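Local coordinates for VC0179-like protein (Escherichia coli, PDB 4XJ6), which probably joins GTP and ATP into cyclic GMP-AMP as a magnesium-dependent dinucleotide cyclase of the nucleotidyltransferase family, a bacterial homologue of cyclic GMP-AMP synthase, at residues Q126-D131 with E186-D191; L373-Q378 with L386-E391; V305-R310 with R327-E332; R40-F45 with K102-F107. One frame throughout, in Å; residues are numbered along the deposited sequence.

Contact 1: residues Q126-D131 with E186-D191; sequences QEMDID and EKTHID. With MG (magnesium ion), chain C; MG (magnesium ion), chain B; GH3 (3'-deoxy-guanosine-5'-triphosphate), chain D; GH3 (3'-deoxy-guanosine-5'-triphosphate), chain E.
The first torsions of His189 and Asp129 turn their ends toward each other. CG of His189 sits between its backbone N and carbonyl carbon (chi1 64°), and CG of Asp129 is anti to its backbone N (chi1 -179°). The imidazole is thereby held between two carboxylates. His189 ND1 donates to the anti lone pair of Glu127 OE1 at 2.6 Å, with the oxygen in the ring plane. His189 NE2 makes a weak, bent bond to Asp129 OD1, also 2.6 Å long. The Met128 carbonyl oxygen lies over one ring face. His189 is thus a second-shell residue and probably helps to position Asp129.

Asp129 and Asp131 form the DxD pair of the nucleotidyltransferase active site, and Asp191 is the third carboxylate. One magnesium ion lies 2.0 Å from Asp129 OD2. Asp131 OD2, three phosphate oxygens of one 3'-deoxy-GTP and a water complete its shell. The other magnesium takes both oxygens of Asp129, Asp131 OD1, a water, and Asp191 OD2 at 2.2 Å. Asp129 OD2 therefore bridges the two ions. Asp131 OD1 also accepts a 3.0 Å hydrogen bond from O2' of the second nucleotide.

The backbones pair as parallel strands, with Met128 N to Lys187 O at 2.8 Å and Asp191 N to Ile130 O at 2.7 Å. On the sheet face away from the metals, Ile130 and Ile190 lie side by side. Arg180 of strand 179-183 forms a salt bridge with Asp191, and Lys182 does so with Glu127. Helix 24-57 covers the isoleucine face through Leu30 and Val37, while strands 106-110 and 179-183 continue the sheet.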
# COMPACT_ATOMS: atom_id res chain seq x y z
N GLN A 126 14.54 -1.35 -3.04
CA GLN A 126 13.16 -0.86 -3.10
C GLN A 126 12.36 -1.53 -4.21
O GLN A 126 12.90 -1.89 -5.25
CB GLN A 126 13.15 0.66 -3.27
CG GLN A 126 13.71 1.40 -2.07
CD GLN A 126 13.68 2.91 -2.24
OE1 GLN A 126 13.58 3.41 -3.36
NE2 GLN A 126 13.77 3.63 -1.13
N GLU A 127 11.06 -1.68 -3.98
CA GLU A 127 10.18 -2.40 -4.90
C GLU A 127 8.89 -1.64 -5.16
O GLU A 127 8.41 -0.89 -4.30
CB GLU A 127 9.85 -3.78 -4.34
CG GLU A 127 11.06 -4.65 -4.04
CD GLU A 127 10.71 -5.89 -3.22
OE1 GLU A 127 9.65 -5.89 -2.57
OE2 GLU A 127 11.50 -6.86 -3.24
N MET A 128 8.31 -1.82 -6.35
CA MET A 128 6.99 -1.28 -6.63
C MET A 128 5.96 -1.98 -5.74
O MET A 128 6.07 -3.17 -5.47
CB MET A 128 6.63 -1.46 -8.10
CG MET A 128 7.30 -0.46 -9.03
SD MET A 128 7.11 -0.85 -10.78
CE MET A 128 7.86 -2.47 -10.87
N ASP A 129 4.95 -1.23 -5.31
CA ASP A 129 4.01 -1.75 -4.32
C ASP A 129 2.59 -1.85 -4.84
O ASP A 129 1.99 -0.84 -5.23
CB ASP A 129 4.05 -0.87 -3.06
CG ASP A 129 3.12 -1.36 -1.97
OD1 ASP A 129 3.48 -2.32 -1.26
OD2 ASP A 129 2.02 -0.79 -1.83
N ILE A 130 2.06 -3.06 -4.86
CA ILE A 130 0.67 -3.30 -5.23
C ILE A 130 -0.14 -3.76 -4.03
O ILE A 130 0.13 -4.82 -3.45
CB ILE A 130 0.53 -4.35 -6.35
CG1 ILE A 130 1.55 -4.09 -7.46
CG2 ILE A 130 -0.89 -4.36 -6.90
CD1 ILE A 130 1.52 -5.13 -8.56
N ASP A 131 -1.14 -2.97 -3.64
CA ASP A 131 -1.99 -3.33 -2.52
C ASP A 131 -3.30 -3.93 -3.03
O ASP A 131 -4.28 -3.22 -3.21
CB ASP A 131 -2.28 -2.11 -1.64
CG ASP A 131 -1.02 -1.38 -1.25
OD1 ASP A 131 -0.30 -1.87 -0.35
OD2 ASP A 131 -0.75 -0.30 -1.83
N GLU A 186 11.15 -8.92 -10.59
CA GLU A 186 10.30 -7.86 -11.12
C GLU A 186 10.34 -6.60 -10.26
O GLU A 186 9.62 -5.63 -10.54
CB GLU A 186 8.87 -8.36 -11.27
CG GLU A 186 8.73 -9.64 -12.10
CD GLU A 186 8.99 -9.42 -13.58
OE1 GLU A 186 9.09 -8.25 -14.01
OE2 GLU A 186 9.09 -10.42 -14.32
N LYS A 187 11.17 -6.62 -9.22
CA LYS A 187 11.27 -5.52 -8.26
C LYS A 187 9.88 -5.08 -7.80
O LYS A 187 9.57 -3.89 -7.74
CB LYS A 187 12.03 -4.34 -8.86
CG LYS A 187 13.52 -4.59 -9.02
CD LYS A 187 14.21 -3.39 -9.65
CE LYS A 187 15.66 -3.71 -9.96
NZ LYS A 187 16.31 -2.64 -10.77
N THR A 188 9.05 -6.07 -7.49
CA THR A 188 7.66 -5.83 -7.12
C THR A 188 7.29 -6.71 -5.94
O THR A 188 7.71 -7.86 -5.85
CB THR A 188 6.70 -6.13 -8.30
OG1 THR A 188 6.99 -5.24 -9.39
CG2 THR A 188 5.25 -5.97 -7.89
N HIS A 189 6.52 -6.15 -5.01
CA HIS A 189 5.87 -6.99 -4.00
C HIS A 189 4.38 -6.66 -3.96
O HIS A 189 3.96 -5.54 -4.27
CB HIS A 189 6.51 -6.81 -2.62
CG HIS A 189 6.38 -5.43 -2.06
ND1 HIS A 189 7.46 -4.60 -1.85
CD2 HIS A 189 5.29 -4.74 -1.63
CE1 HIS A 189 7.05 -3.46 -1.33
NE2 HIS A 189 5.74 -3.52 -1.19
N ILE A 190 3.58 -7.66 -3.61
CA ILE A 190 2.14 -7.50 -3.59
C ILE A 190 1.61 -7.70 -2.17
O ILE A 190 1.75 -8.77 -1.59
CB ILE A 190 1.44 -8.49 -4.53
CG1 ILE A 190 1.96 -8.32 -5.96
CG2 ILE A 190 -0.07 -8.31 -4.47
CD1 ILE A 190 1.31 -9.24 -6.97
N ASP A 191 1.01 -6.65 -1.62
CA ASP A 191 0.39 -6.74 -0.31
C ASP A 191 -1.05 -7.24 -0.42
O ASP A 191 -1.83 -6.74 -1.23
CB ASP A 191 0.42 -5.38 0.40
CG ASP A 191 1.81 -5.04 0.92
OD1 ASP A 191 2.63 -5.97 1.07
OD2 ASP A 191 2.08 -3.85 1.18
MG MG C . 1.75 -1.75 0.49
MG MG B . 0.96 0.90 -1.71
PG GH3 D . 2.92 3.52 -2.07
O1G GH3 D . 4.11 4.03 -1.31
O2G GH3 D . 2.61 2.09 -1.72
O3G GH3 D . 3.20 3.60 -3.55
O3B GH3 D . 1.67 4.48 -1.71
PB GH3 D . 0.26 3.90 -1.17
O1B GH3 D . -0.83 4.90 -1.45
O2B GH3 D . -0.10 2.59 -1.83
O3A GH3 D . 0.46 3.75 0.43
PA GH3 D . 0.48 2.33 1.18
O1A GH3 D . 1.33 2.46 2.43
O2A GH3 D . 0.99 1.23 0.29
O5' GH3 D . -1.04 2.02 1.59
C5' GH3 D . -1.97 1.52 0.65
C4' GH3 D . -3.38 1.71 1.19
O4' GH3 D . -3.45 1.19 2.50
C3' GH3 D . -3.81 3.16 1.27
C2' GH3 D . -4.72 3.18 2.48
O2' GH3 D . -6.06 3.04 2.08
C1' GH3 D . -4.30 1.98 3.31
N9 GH3 D . -3.51 2.45 4.46
C8 GH3 D . -2.15 2.36 4.58
N7 GH3 D . -1.78 2.89 5.77
C5 GH3 D . -2.90 3.30 6.42
C6 GH3 D . -3.09 3.90 7.65
O6 GH3 D . -2.13 4.15 8.38
N1 GH3 D . -4.37 4.23 8.06
C2 GH3 D . -5.45 3.95 7.25
N2 GH3 D . -6.68 4.26 7.65
N3 GH3 D . -5.24 3.35 6.02
C4 GH3 D . -3.99 3.03 5.61
O3A GH3 E . 3.67 -2.01 6.00
PA GH3 E . 2.31 -2.02 6.86
O1A GH3 E . 2.02 -0.62 7.33
O2A GH3 E . 2.37 -2.99 8.02
O5' GH3 E . 1.18 -2.46 5.80
C5' GH3 E . 1.41 -2.31 4.41
C4' GH3 E . 0.12 -2.59 3.66
O4' GH3 E . -0.91 -2.86 4.58
C3' GH3 E . -0.37 -1.41 2.83
C2' GH3 E . -1.88 -1.55 2.89
O2' GH3 E . -2.36 -2.23 1.76
C1' GH3 E . -2.16 -2.38 4.13
N9 GH3 E . -2.66 -1.49 5.19
C8 GH3 E . -1.86 -0.91 6.14
N7 GH3 E . -2.64 -0.18 6.96
C5 GH3 E . -3.92 -0.30 6.57
C6 GH3 E . -5.10 0.24 7.07
O6 GH3 E . -5.06 0.97 8.06
N1 GH3 E . -6.30 -0.05 6.47
C2 GH3 E . -6.32 -0.88 5.36
N2 GH3 E . -7.49 -1.15 4.78
N3 GH3 E . -5.15 -1.41 4.86
C4 GH3 E . -3.96 -1.13 5.45
O HOH W 1 0.83 0.97 -3.83
O HOH W 2 2.81 -0.68 1.93

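Contact 2: residues L373-Q378 with L386-E391; sequences LLAAEQ and LRKINE
Segments 373-378 and 386-391 are helical pieces that run antiparallel at 173°, with axes 8.0 Å apart and the CA atoms of Ala376 and Lys388 at 5.1 Å. The small side chain of Ala376 permits this close approach. Ala376 CB points at the other helix and lies 3.8 Å from Ile389 CB. It also touches the backbone N of Ile389. Lys388 uses its aliphatic part. CG of Lys388 is anti to its own backbone N (chi1 -159°) and lies 3.7 Å from Ala376 N, and also against the methyl of Ala375.

The two pieces form an antiparallel helical hairpin in the C-terminal domain, built from the end of helix 357-377 and the middle of helix 382-393. About one turn before Ala376, the CB of Leu373 points away from the partner, but the tip of the side chain comes nearer. Leu373 CD2 meets Ile389 CG1 at 3.9 Å, the two chains lying aslant.

The amine of Lys388 leads away from the interface to a salt bridge within its own helix, with Lys388 NZ 3.3 Å from Glu391 OE2; the hydrogen bond in it is weak. Phe5 touches Ala376 and Ile389, and Tyr9 of helix 6-10 touches Leu373 and Ile389.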
# COMPACT_ATOMS: atom_id res chain seq x y z
N LEU A 373 16.14 22.68 -1.96
CA LEU A 373 15.41 23.26 -3.09
C LEU A 373 15.82 24.71 -3.36
O LEU A 373 15.72 25.18 -4.49
CB LEU A 373 13.90 23.19 -2.84
CG LEU A 373 13.30 21.79 -2.71
CD1 LEU A 373 11.79 21.88 -2.57
CD2 LEU A 373 13.69 20.92 -3.89
N LEU A 374 16.28 25.40 -2.33
CA LEU A 374 16.67 26.80 -2.46
C LEU A 374 18.13 26.95 -2.86
O LEU A 374 18.49 27.90 -3.56
CB LEU A 374 16.42 27.54 -1.15
CG LEU A 374 14.96 27.91 -0.89
CD1 LEU A 374 14.76 28.14 0.58
CD2 LEU A 374 14.59 29.16 -1.69
N ALA A 375 18.97 26.02 -2.42
CA ALA A 375 20.38 26.01 -2.80
C ALA A 375 20.49 25.70 -4.28
O ALA A 375 21.30 26.29 -5.00
CB ALA A 375 21.15 25.00 -1.97
N ALA A 376 19.67 24.76 -4.73
CA ALA A 376 19.59 24.40 -6.14
C ALA A 376 19.16 25.60 -6.97
O ALA A 376 19.77 25.91 -7.99
CB ALA A 376 18.61 23.24 -6.34
N GLU A 377 18.10 26.26 -6.52
CA GLU A 377 17.56 27.45 -7.16
C GLU A 377 18.62 28.55 -7.30
O GLU A 377 18.62 29.30 -8.29
CB GLU A 377 16.37 27.96 -6.34
CG GLU A 377 15.89 29.35 -6.70
CD GLU A 377 14.66 29.75 -5.90
OE1 GLU A 377 13.68 28.97 -5.87
OE2 GLU A 377 14.68 30.84 -5.30
N GLN A 378 19.51 28.64 -6.33
CA GLN A 378 20.51 29.70 -6.30
C GLN A 378 21.91 29.21 -6.66
O GLN A 378 22.89 29.93 -6.48
CB GLN A 378 20.52 30.36 -4.91
CG GLN A 378 19.27 31.17 -4.62
CD GLN A 378 19.07 31.41 -3.14
OE1 GLN A 378 18.88 30.47 -2.36
NE2 GLN A 378 19.11 32.67 -2.73
N LEU A 386 21.31 20.92 -10.82
CA LEU A 386 20.79 19.57 -11.00
C LEU A 386 21.29 18.63 -9.92
O LEU A 386 20.50 17.93 -9.28
CB LEU A 386 21.17 19.02 -12.38
CG LEU A 386 20.83 17.55 -12.61
CD1 LEU A 386 19.32 17.32 -12.54
CD2 LEU A 386 21.39 17.07 -13.94
N ARG A 387 22.60 18.62 -9.71
CA ARG A 387 23.21 17.80 -8.67
C ARG A 387 22.68 18.13 -7.28
O ARG A 387 22.61 17.27 -6.41
CB ARG A 387 24.73 17.97 -8.67
CG ARG A 387 25.45 17.35 -9.86
CD ARG A 387 26.94 17.25 -9.59
NE ARG A 387 27.48 18.52 -9.11
CZ ARG A 387 28.02 19.45 -9.89
NH1 ARG A 387 28.10 19.25 -11.20
NH2 ARG A 387 28.48 20.58 -9.36
N LYS A 388 22.30 19.39 -7.08
CA LYS A 388 21.84 19.84 -5.77
C LYS A 388 20.41 19.37 -5.50
O LYS A 388 20.13 18.80 -4.44
CB LYS A 388 21.92 21.35 -5.67
CG LYS A 388 21.95 21.85 -4.23
CD LYS A 388 23.15 21.27 -3.51
CE LYS A 388 23.00 21.36 -2.00
NZ LYS A 388 24.22 20.92 -1.28
N ILE A 389 19.51 19.61 -6.44
CA ILE A 389 18.11 19.22 -6.28
C ILE A 389 17.96 17.70 -6.33
O ILE A 389 16.99 17.15 -5.82
CB ILE A 389 17.22 19.88 -7.36
CG1 ILE A 389 15.74 19.71 -7.01
CG2 ILE A 389 17.53 19.30 -8.73
CD1 ILE A 389 14.81 20.57 -7.83
N ASN A 390 18.94 17.04 -6.94
CA ASN A 390 18.96 15.58 -6.99
C ASN A 390 19.44 14.97 -5.68
O ASN A 390 19.45 13.75 -5.52
CB ASN A 390 19.83 15.09 -8.15
CG ASN A 390 19.09 15.05 -9.47
OD1 ASN A 390 17.92 15.43 -9.54
ND2 ASN A 390 19.77 14.61 -10.52
N GLU A 391 19.83 15.82 -4.74
CA GLU A 391 20.13 15.34 -3.39
C GLU A 391 18.83 15.11 -2.65
O GLU A 391 18.78 14.37 -1.67
CB GLU A 391 21.01 16.34 -2.64
CG GLU A 391 22.41 16.49 -3.20
CD GLU A 391 23.22 17.53 -2.46
OE1 GLU A 391 22.93 17.78 -1.28
OE2 GLU A 391 24.15 18.11 -3.07

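Contact 3: residues V305-R310 with R327-E332; sequences VNILDR and RLLPEE
Ile307 and Glu332 lie at the heart of a helix-helix packing contact closed by a salt bridge. It joins the end of helix 297-310 to helix 318-335 in the helical C-terminal domain of this cyclic GMP-AMP synthase homologue. The axes of the two segments pass 10.2 Å apart and cross at 117°. The second helix is kinked at Pro330, which has no backbone N-H to give to the turn before.

Ile307 reaches across with CD1, which packs 3.9 Å from Leu328 CB and meets the backbone N of Leu329. Ile307 CG1 lies 3.5 Å from Glu332 CG, so the aliphatic part of the acid belongs to the apolar patch. Behind the patch, Leu329 touches Met282 of helix 274-289 and Met366 of helix 357-377.

Glu332 is buried, and its chain bends at chi2 (-56°) to turn the carboxylate toward Arg310. The two charged groups meet tip to tip and are nearly coplanar, 23° apart. Arg335 brings a second positive charge close to Arg310, and the Glu332 carboxylate probably offsets part of that repulsion. OE2 of Glu332 meets the guanidinium edge, where Arg310 NH1 gives it a weak bond of 2.8 Å; NH2 is modelled still closer, at a separation too short to be reliable.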
# COMPACT_ATOMS: atom_id res chain seq x y z
N VAL A 305 -2.09 17.69 1.16
CA VAL A 305 -3.41 18.23 0.86
C VAL A 305 -3.82 19.24 1.93
O VAL A 305 -4.56 20.18 1.63
CB VAL A 305 -4.49 17.13 0.75
CG1 VAL A 305 -4.04 16.02 -0.18
CG2 VAL A 305 -4.83 16.57 2.11
N ASN A 306 -3.34 19.06 3.15
CA ASN A 306 -3.65 19.98 4.24
C ASN A 306 -3.00 21.33 3.98
O ASN A 306 -3.59 22.38 4.23
CB ASN A 306 -3.20 19.41 5.59
CG ASN A 306 -4.14 18.33 6.11
OD1 ASN A 306 -5.25 18.16 5.61
ND2 ASN A 306 -3.70 17.60 7.13
N ILE A 307 -1.78 21.28 3.47
CA ILE A 307 -1.05 22.48 3.09
C ILE A 307 -1.69 23.15 1.89
O ILE A 307 -1.97 24.35 1.90
CB ILE A 307 0.42 22.17 2.77
CG1 ILE A 307 1.15 21.66 4.02
CG2 ILE A 307 1.12 23.40 2.23
CD1 ILE A 307 2.55 21.16 3.75
N LEU A 308 -1.94 22.37 0.84
CA LEU A 308 -2.46 22.90 -0.41
C LEU A 308 -3.91 23.36 -0.28
O LEU A 308 -4.39 24.14 -1.10
CB LEU A 308 -2.34 21.86 -1.52
CG LEU A 308 -0.90 21.51 -1.93
CD1 LEU A 308 -0.90 20.63 -3.17
CD2 LEU A 308 -0.09 22.77 -2.15
N ASP A 309 -4.61 22.87 0.74
CA ASP A 309 -5.97 23.33 1.01
C ASP A 309 -5.93 24.67 1.74
O ASP A 309 -6.78 25.53 1.51
CB ASP A 309 -6.74 22.31 1.85
CG ASP A 309 -7.42 21.25 1.00
OD1 ASP A 309 -7.86 21.58 -0.12
OD2 ASP A 309 -7.51 20.09 1.46
N ARG A 310 -4.94 24.84 2.60
CA ARG A 310 -4.84 26.01 3.46
C ARG A 310 -4.16 27.19 2.78
O ARG A 310 -4.55 28.35 2.99
CB ARG A 310 -4.10 25.65 4.74
CG ARG A 310 -4.04 26.77 5.77
CD ARG A 310 -2.97 26.49 6.82
NE ARG A 310 -3.05 25.13 7.35
CZ ARG A 310 -2.01 24.32 7.48
NH1 ARG A 310 -0.79 24.73 7.14
NH2 ARG A 310 -2.18 23.10 7.97
N ARG A 327 8.71 23.87 2.83
CA ARG A 327 8.81 24.82 3.94
C ARG A 327 7.86 24.46 5.09
O ARG A 327 8.23 24.54 6.26
CB ARG A 327 8.52 26.24 3.45
CG ARG A 327 8.23 27.24 4.56
CD ARG A 327 9.49 27.69 5.28
NE ARG A 327 10.08 28.86 4.65
CZ ARG A 327 10.44 29.97 5.30
NH1 ARG A 327 10.27 30.05 6.61
NH2 ARG A 327 10.97 30.98 4.64
N LEU A 328 6.64 24.07 4.74
CA LEU A 328 5.57 23.89 5.73
C LEU A 328 5.40 22.45 6.19
O LEU A 328 4.75 22.19 7.20
CB LEU A 328 4.25 24.41 5.16
CG LEU A 328 4.15 25.93 5.00
CD1 LEU A 328 2.81 26.33 4.40
CD2 LEU A 328 4.37 26.61 6.34
N LEU A 329 5.98 21.51 5.44
CA LEU A 329 5.84 20.09 5.75
C LEU A 329 6.27 19.71 7.18
O LEU A 329 5.57 18.94 7.84
CB LEU A 329 6.63 19.24 4.75
CG LEU A 329 6.34 17.75 4.81
CD1 LEU A 329 4.95 17.45 4.25
CD2 LEU A 329 7.41 16.95 4.08
N PRO A 330 7.41 20.23 7.67
CA PRO A 330 7.79 19.84 9.04
C PRO A 330 6.80 20.33 10.10
O PRO A 330 6.63 19.68 11.13
CB PRO A 330 9.15 20.50 9.23
CG PRO A 330 9.67 20.73 7.87
CD PRO A 330 8.47 21.04 7.04
N GLU A 331 6.15 21.47 9.84
CA GLU A 331 5.21 22.03 10.79
C GLU A 331 3.89 21.25 10.79
O GLU A 331 3.19 21.20 11.80
CB GLU A 331 4.95 23.51 10.50
CG GLU A 331 6.19 24.38 10.65
CD GLU A 331 6.79 24.30 12.04
OE1 GLU A 331 6.03 24.18 13.03
OE2 GLU A 331 8.03 24.35 12.15
N GLU A 332 3.57 20.66 9.65
CA GLU A 332 2.39 19.80 9.55
C GLU A 332 2.53 18.59 10.44
O GLU A 332 1.60 18.22 11.16
CB GLU A 332 2.16 19.36 8.11
CG GLU A 332 1.52 20.42 7.25
CD GLU A 332 0.21 20.90 7.83
OE1 GLU A 332 -0.60 20.06 8.25
OE2 GLU A 332 -0.00 22.13 7.86

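Contact 4: residues R40-F45 with K102-F107; sequences RTRDVF and KFQPRF
Segment 40-45 is a helical piece, and segment 102-107 is an extended run that leaves a helix and enters a strand. The two backbones come nearest at Arg42 and Pro105, whose CA atoms are 6.7 Å apart. The segments meet through side chains and one bridging water.

Pro105 packs over one face of the Phe45 ring. Pro105 CG lies 4.0 Å from the centroid of the Phe45 ring and 28° off the normal, a CH-pi contact. The proline and phenylalanine run antiparallel to one another as they pass, and Pro105 CG also comes 3.6 Å from Phe45 CG.

Phe107 meets the helix with its ring edge. CG is anti to the carbonyl carbon (chi1 -55°), which sends the far end of the ring to the helix surface. There Phe107 CE1 touches Thr41 CG2 at 3.8 Å. On the other flank Phe107 CE2 meets Arg42 CG at 3.5 Å. The Arg42 chain bends at chi3 (-84°) and brings NH1 to 3.7 Å from Phe107 CD2. The guanidinium and ring planes are almost perpendicular.

A water links the segments at the polar side. It donates to Arg42 O at 2.7 Å and to Gln104 OE1 at 3.0 Å. The hydroxyl of Thr41 is engaged elsewhere, with Ser159 and Val37 O.

The contact lays the long helix 24-57 against the start of edge strand 106-110 of the nucleotidyltransferase sheet. Thr134 of the adjacent strand 128-138 touches both Pro105 and Phe107. Helix 149-166 packs beside it, with Leu155 also against Phe45 and Thr158 against Val44.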
# COMPACT_ATOMS: atom_id res chain seq x y z
N ARG A 40 -4.46 -17.70 -7.92
CA ARG A 40 -4.00 -18.67 -6.94
C ARG A 40 -4.85 -18.63 -5.67
O ARG A 40 -5.19 -19.67 -5.11
CB ARG A 40 -2.53 -18.41 -6.60
CG ARG A 40 -1.96 -19.34 -5.53
CD ARG A 40 -2.14 -20.79 -5.92
NE ARG A 40 -1.48 -21.11 -7.18
CZ ARG A 40 -0.25 -21.60 -7.28
NH1 ARG A 40 0.46 -21.83 -6.18
NH2 ARG A 40 0.27 -21.87 -8.47
N THR A 41 -5.19 -17.42 -5.23
CA THR A 41 -6.04 -17.25 -4.05
C THR A 41 -7.44 -17.78 -4.32
O THR A 41 -8.08 -18.35 -3.43
CB THR A 41 -6.11 -15.78 -3.62
OG1 THR A 41 -4.78 -15.31 -3.34
CG2 THR A 41 -6.98 -15.62 -2.38
N ARG A 42 -7.92 -17.58 -5.54
CA ARG A 42 -9.19 -18.15 -5.96
C ARG A 42 -9.16 -19.66 -5.85
O ARG A 42 -10.08 -20.28 -5.31
CB ARG A 42 -9.54 -17.73 -7.39
CG ARG A 42 -10.32 -16.44 -7.49
CD ARG A 42 -10.88 -16.24 -8.90
NE ARG A 42 -9.90 -15.65 -9.81
CZ ARG A 42 -9.87 -14.36 -10.13
NH1 ARG A 42 -10.76 -13.53 -9.62
NH2 ARG A 42 -8.95 -13.91 -10.97
N ASP A 43 -8.09 -20.25 -6.38
CA ASP A 43 -7.88 -21.69 -6.31
C ASP A 43 -7.88 -22.20 -4.87
O ASP A 43 -8.59 -23.15 -4.54
CB ASP A 43 -6.56 -22.07 -6.99
CG ASP A 43 -6.63 -21.97 -8.50
OD1 ASP A 43 -7.75 -21.96 -9.05
OD2 ASP A 43 -5.56 -21.89 -9.14
N VAL A 44 -7.10 -21.54 -4.02
CA VAL A 44 -6.98 -21.92 -2.62
C VAL A 44 -8.33 -21.89 -1.92
O VAL A 44 -8.71 -22.83 -1.21
CB VAL A 44 -6.00 -21.00 -1.87
CG1 VAL A 44 -6.10 -21.20 -0.36
CG2 VAL A 44 -4.57 -21.23 -2.35
N PHE A 45 -9.07 -20.80 -2.12
CA PHE A 45 -10.40 -20.66 -1.55
C PHE A 45 -11.35 -21.73 -2.08
O PHE A 45 -12.15 -22.28 -1.32
CB PHE A 45 -10.96 -19.26 -1.84
CG PHE A 45 -10.73 -18.27 -0.74
CD1 PHE A 45 -9.47 -17.72 -0.53
CD2 PHE A 45 -11.77 -17.88 0.09
CE1 PHE A 45 -9.26 -16.80 0.48
CE2 PHE A 45 -11.56 -16.96 1.10
CZ PHE A 45 -10.30 -16.42 1.30
N LYS A 102 -20.85 -20.63 -0.10
CA LYS A 102 -21.70 -19.93 -1.07
C LYS A 102 -20.97 -18.86 -1.88
O LYS A 102 -21.21 -18.71 -3.08
CB LYS A 102 -22.89 -19.29 -0.35
CG LYS A 102 -23.82 -18.50 -1.26
CD LYS A 102 -25.05 -18.00 -0.50
CE LYS A 102 -25.89 -17.09 -1.38
NZ LYS A 102 -26.33 -17.77 -2.63
N PHE A 103 -20.07 -18.11 -1.24
CA PHE A 103 -19.46 -16.95 -1.89
C PHE A 103 -18.00 -17.16 -2.26
O PHE A 103 -17.25 -17.81 -1.55
CB PHE A 103 -19.59 -15.72 -0.99
CG PHE A 103 -21.01 -15.38 -0.64
CD1 PHE A 103 -21.80 -14.65 -1.52
CD2 PHE A 103 -21.56 -15.79 0.56
CE1 PHE A 103 -23.10 -14.34 -1.21
CE2 PHE A 103 -22.86 -15.47 0.88
CZ PHE A 103 -23.64 -14.75 -0.00
N GLN A 104 -17.61 -16.59 -3.40
CA GLN A 104 -16.22 -16.56 -3.82
C GLN A 104 -15.54 -15.29 -3.30
O GLN A 104 -16.21 -14.28 -3.09
CB GLN A 104 -16.10 -16.62 -5.35
CG GLN A 104 -16.26 -18.01 -5.94
CD GLN A 104 -15.42 -18.20 -7.19
OE1 GLN A 104 -14.26 -18.59 -7.12
NE2 GLN A 104 -16.01 -17.91 -8.35
N PRO A 105 -14.22 -15.35 -3.08
CA PRO A 105 -13.49 -14.13 -2.70
C PRO A 105 -13.48 -13.11 -3.83
O PRO A 105 -13.43 -13.49 -5.00
CB PRO A 105 -12.08 -14.65 -2.41
CG PRO A 105 -11.97 -15.92 -3.17
CD PRO A 105 -13.34 -16.53 -3.12
N ARG A 106 -13.54 -11.83 -3.49
CA ARG A 106 -13.41 -10.77 -4.48
C ARG A 106 -12.07 -10.07 -4.31
O ARG A 106 -11.46 -10.14 -3.25
CB ARG A 106 -14.56 -9.76 -4.37
CG ARG A 106 -15.66 -9.94 -5.40
CD ARG A 106 -16.49 -11.19 -5.14
NE ARG A 106 -17.60 -11.31 -6.09
CZ ARG A 106 -18.56 -12.22 -6.01
NH1 ARG A 106 -18.57 -13.10 -5.01
NH2 ARG A 106 -19.52 -12.25 -6.92
N PHE A 107 -11.60 -9.42 -5.37
CA PHE A 107 -10.30 -8.75 -5.33
C PHE A 107 -10.41 -7.32 -5.84
O PHE A 107 -10.91 -7.07 -6.94
CB PHE A 107 -9.27 -9.52 -6.16
CG PHE A 107 -9.14 -10.96 -5.75
CD1 PHE A 107 -8.30 -11.33 -4.71
CD2 PHE A 107 -9.84 -11.95 -6.42
CE1 PHE A 107 -8.17 -12.65 -4.34
CE2 PHE A 107 -9.72 -13.28 -6.05
CZ PHE A 107 -8.88 -13.63 -5.02
O HOH W 3 -12.49 -19.16 -4.82

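How the contacts relate
Contact 1 carries the aspartates that bind the two magnesium ions and touches both nucleotides. Contact 4 lies on the opposite side of the chain's centre from contacts 2 and 3. Contact 4 is closest to contact 1, with centres 22 Å apart and nearest atoms about 8 Å. It shares the sheet of contact 1, since strands 106-110 and 128-138 are neighbours. Its Phe107 side chain is about 13 Å from a bound nucleotide. Contacts 2 and 3 both belong to the C-terminal helical domain, with centres 21 Å apart and nearest atoms about 6 Å. Helices 318-335 and 357-377, which follow each other, connect them. The Asn306 side chain of contact 3 is about 13 Å from a nucleotide. The centres of contacts 2 and 4 are 50 Å apart.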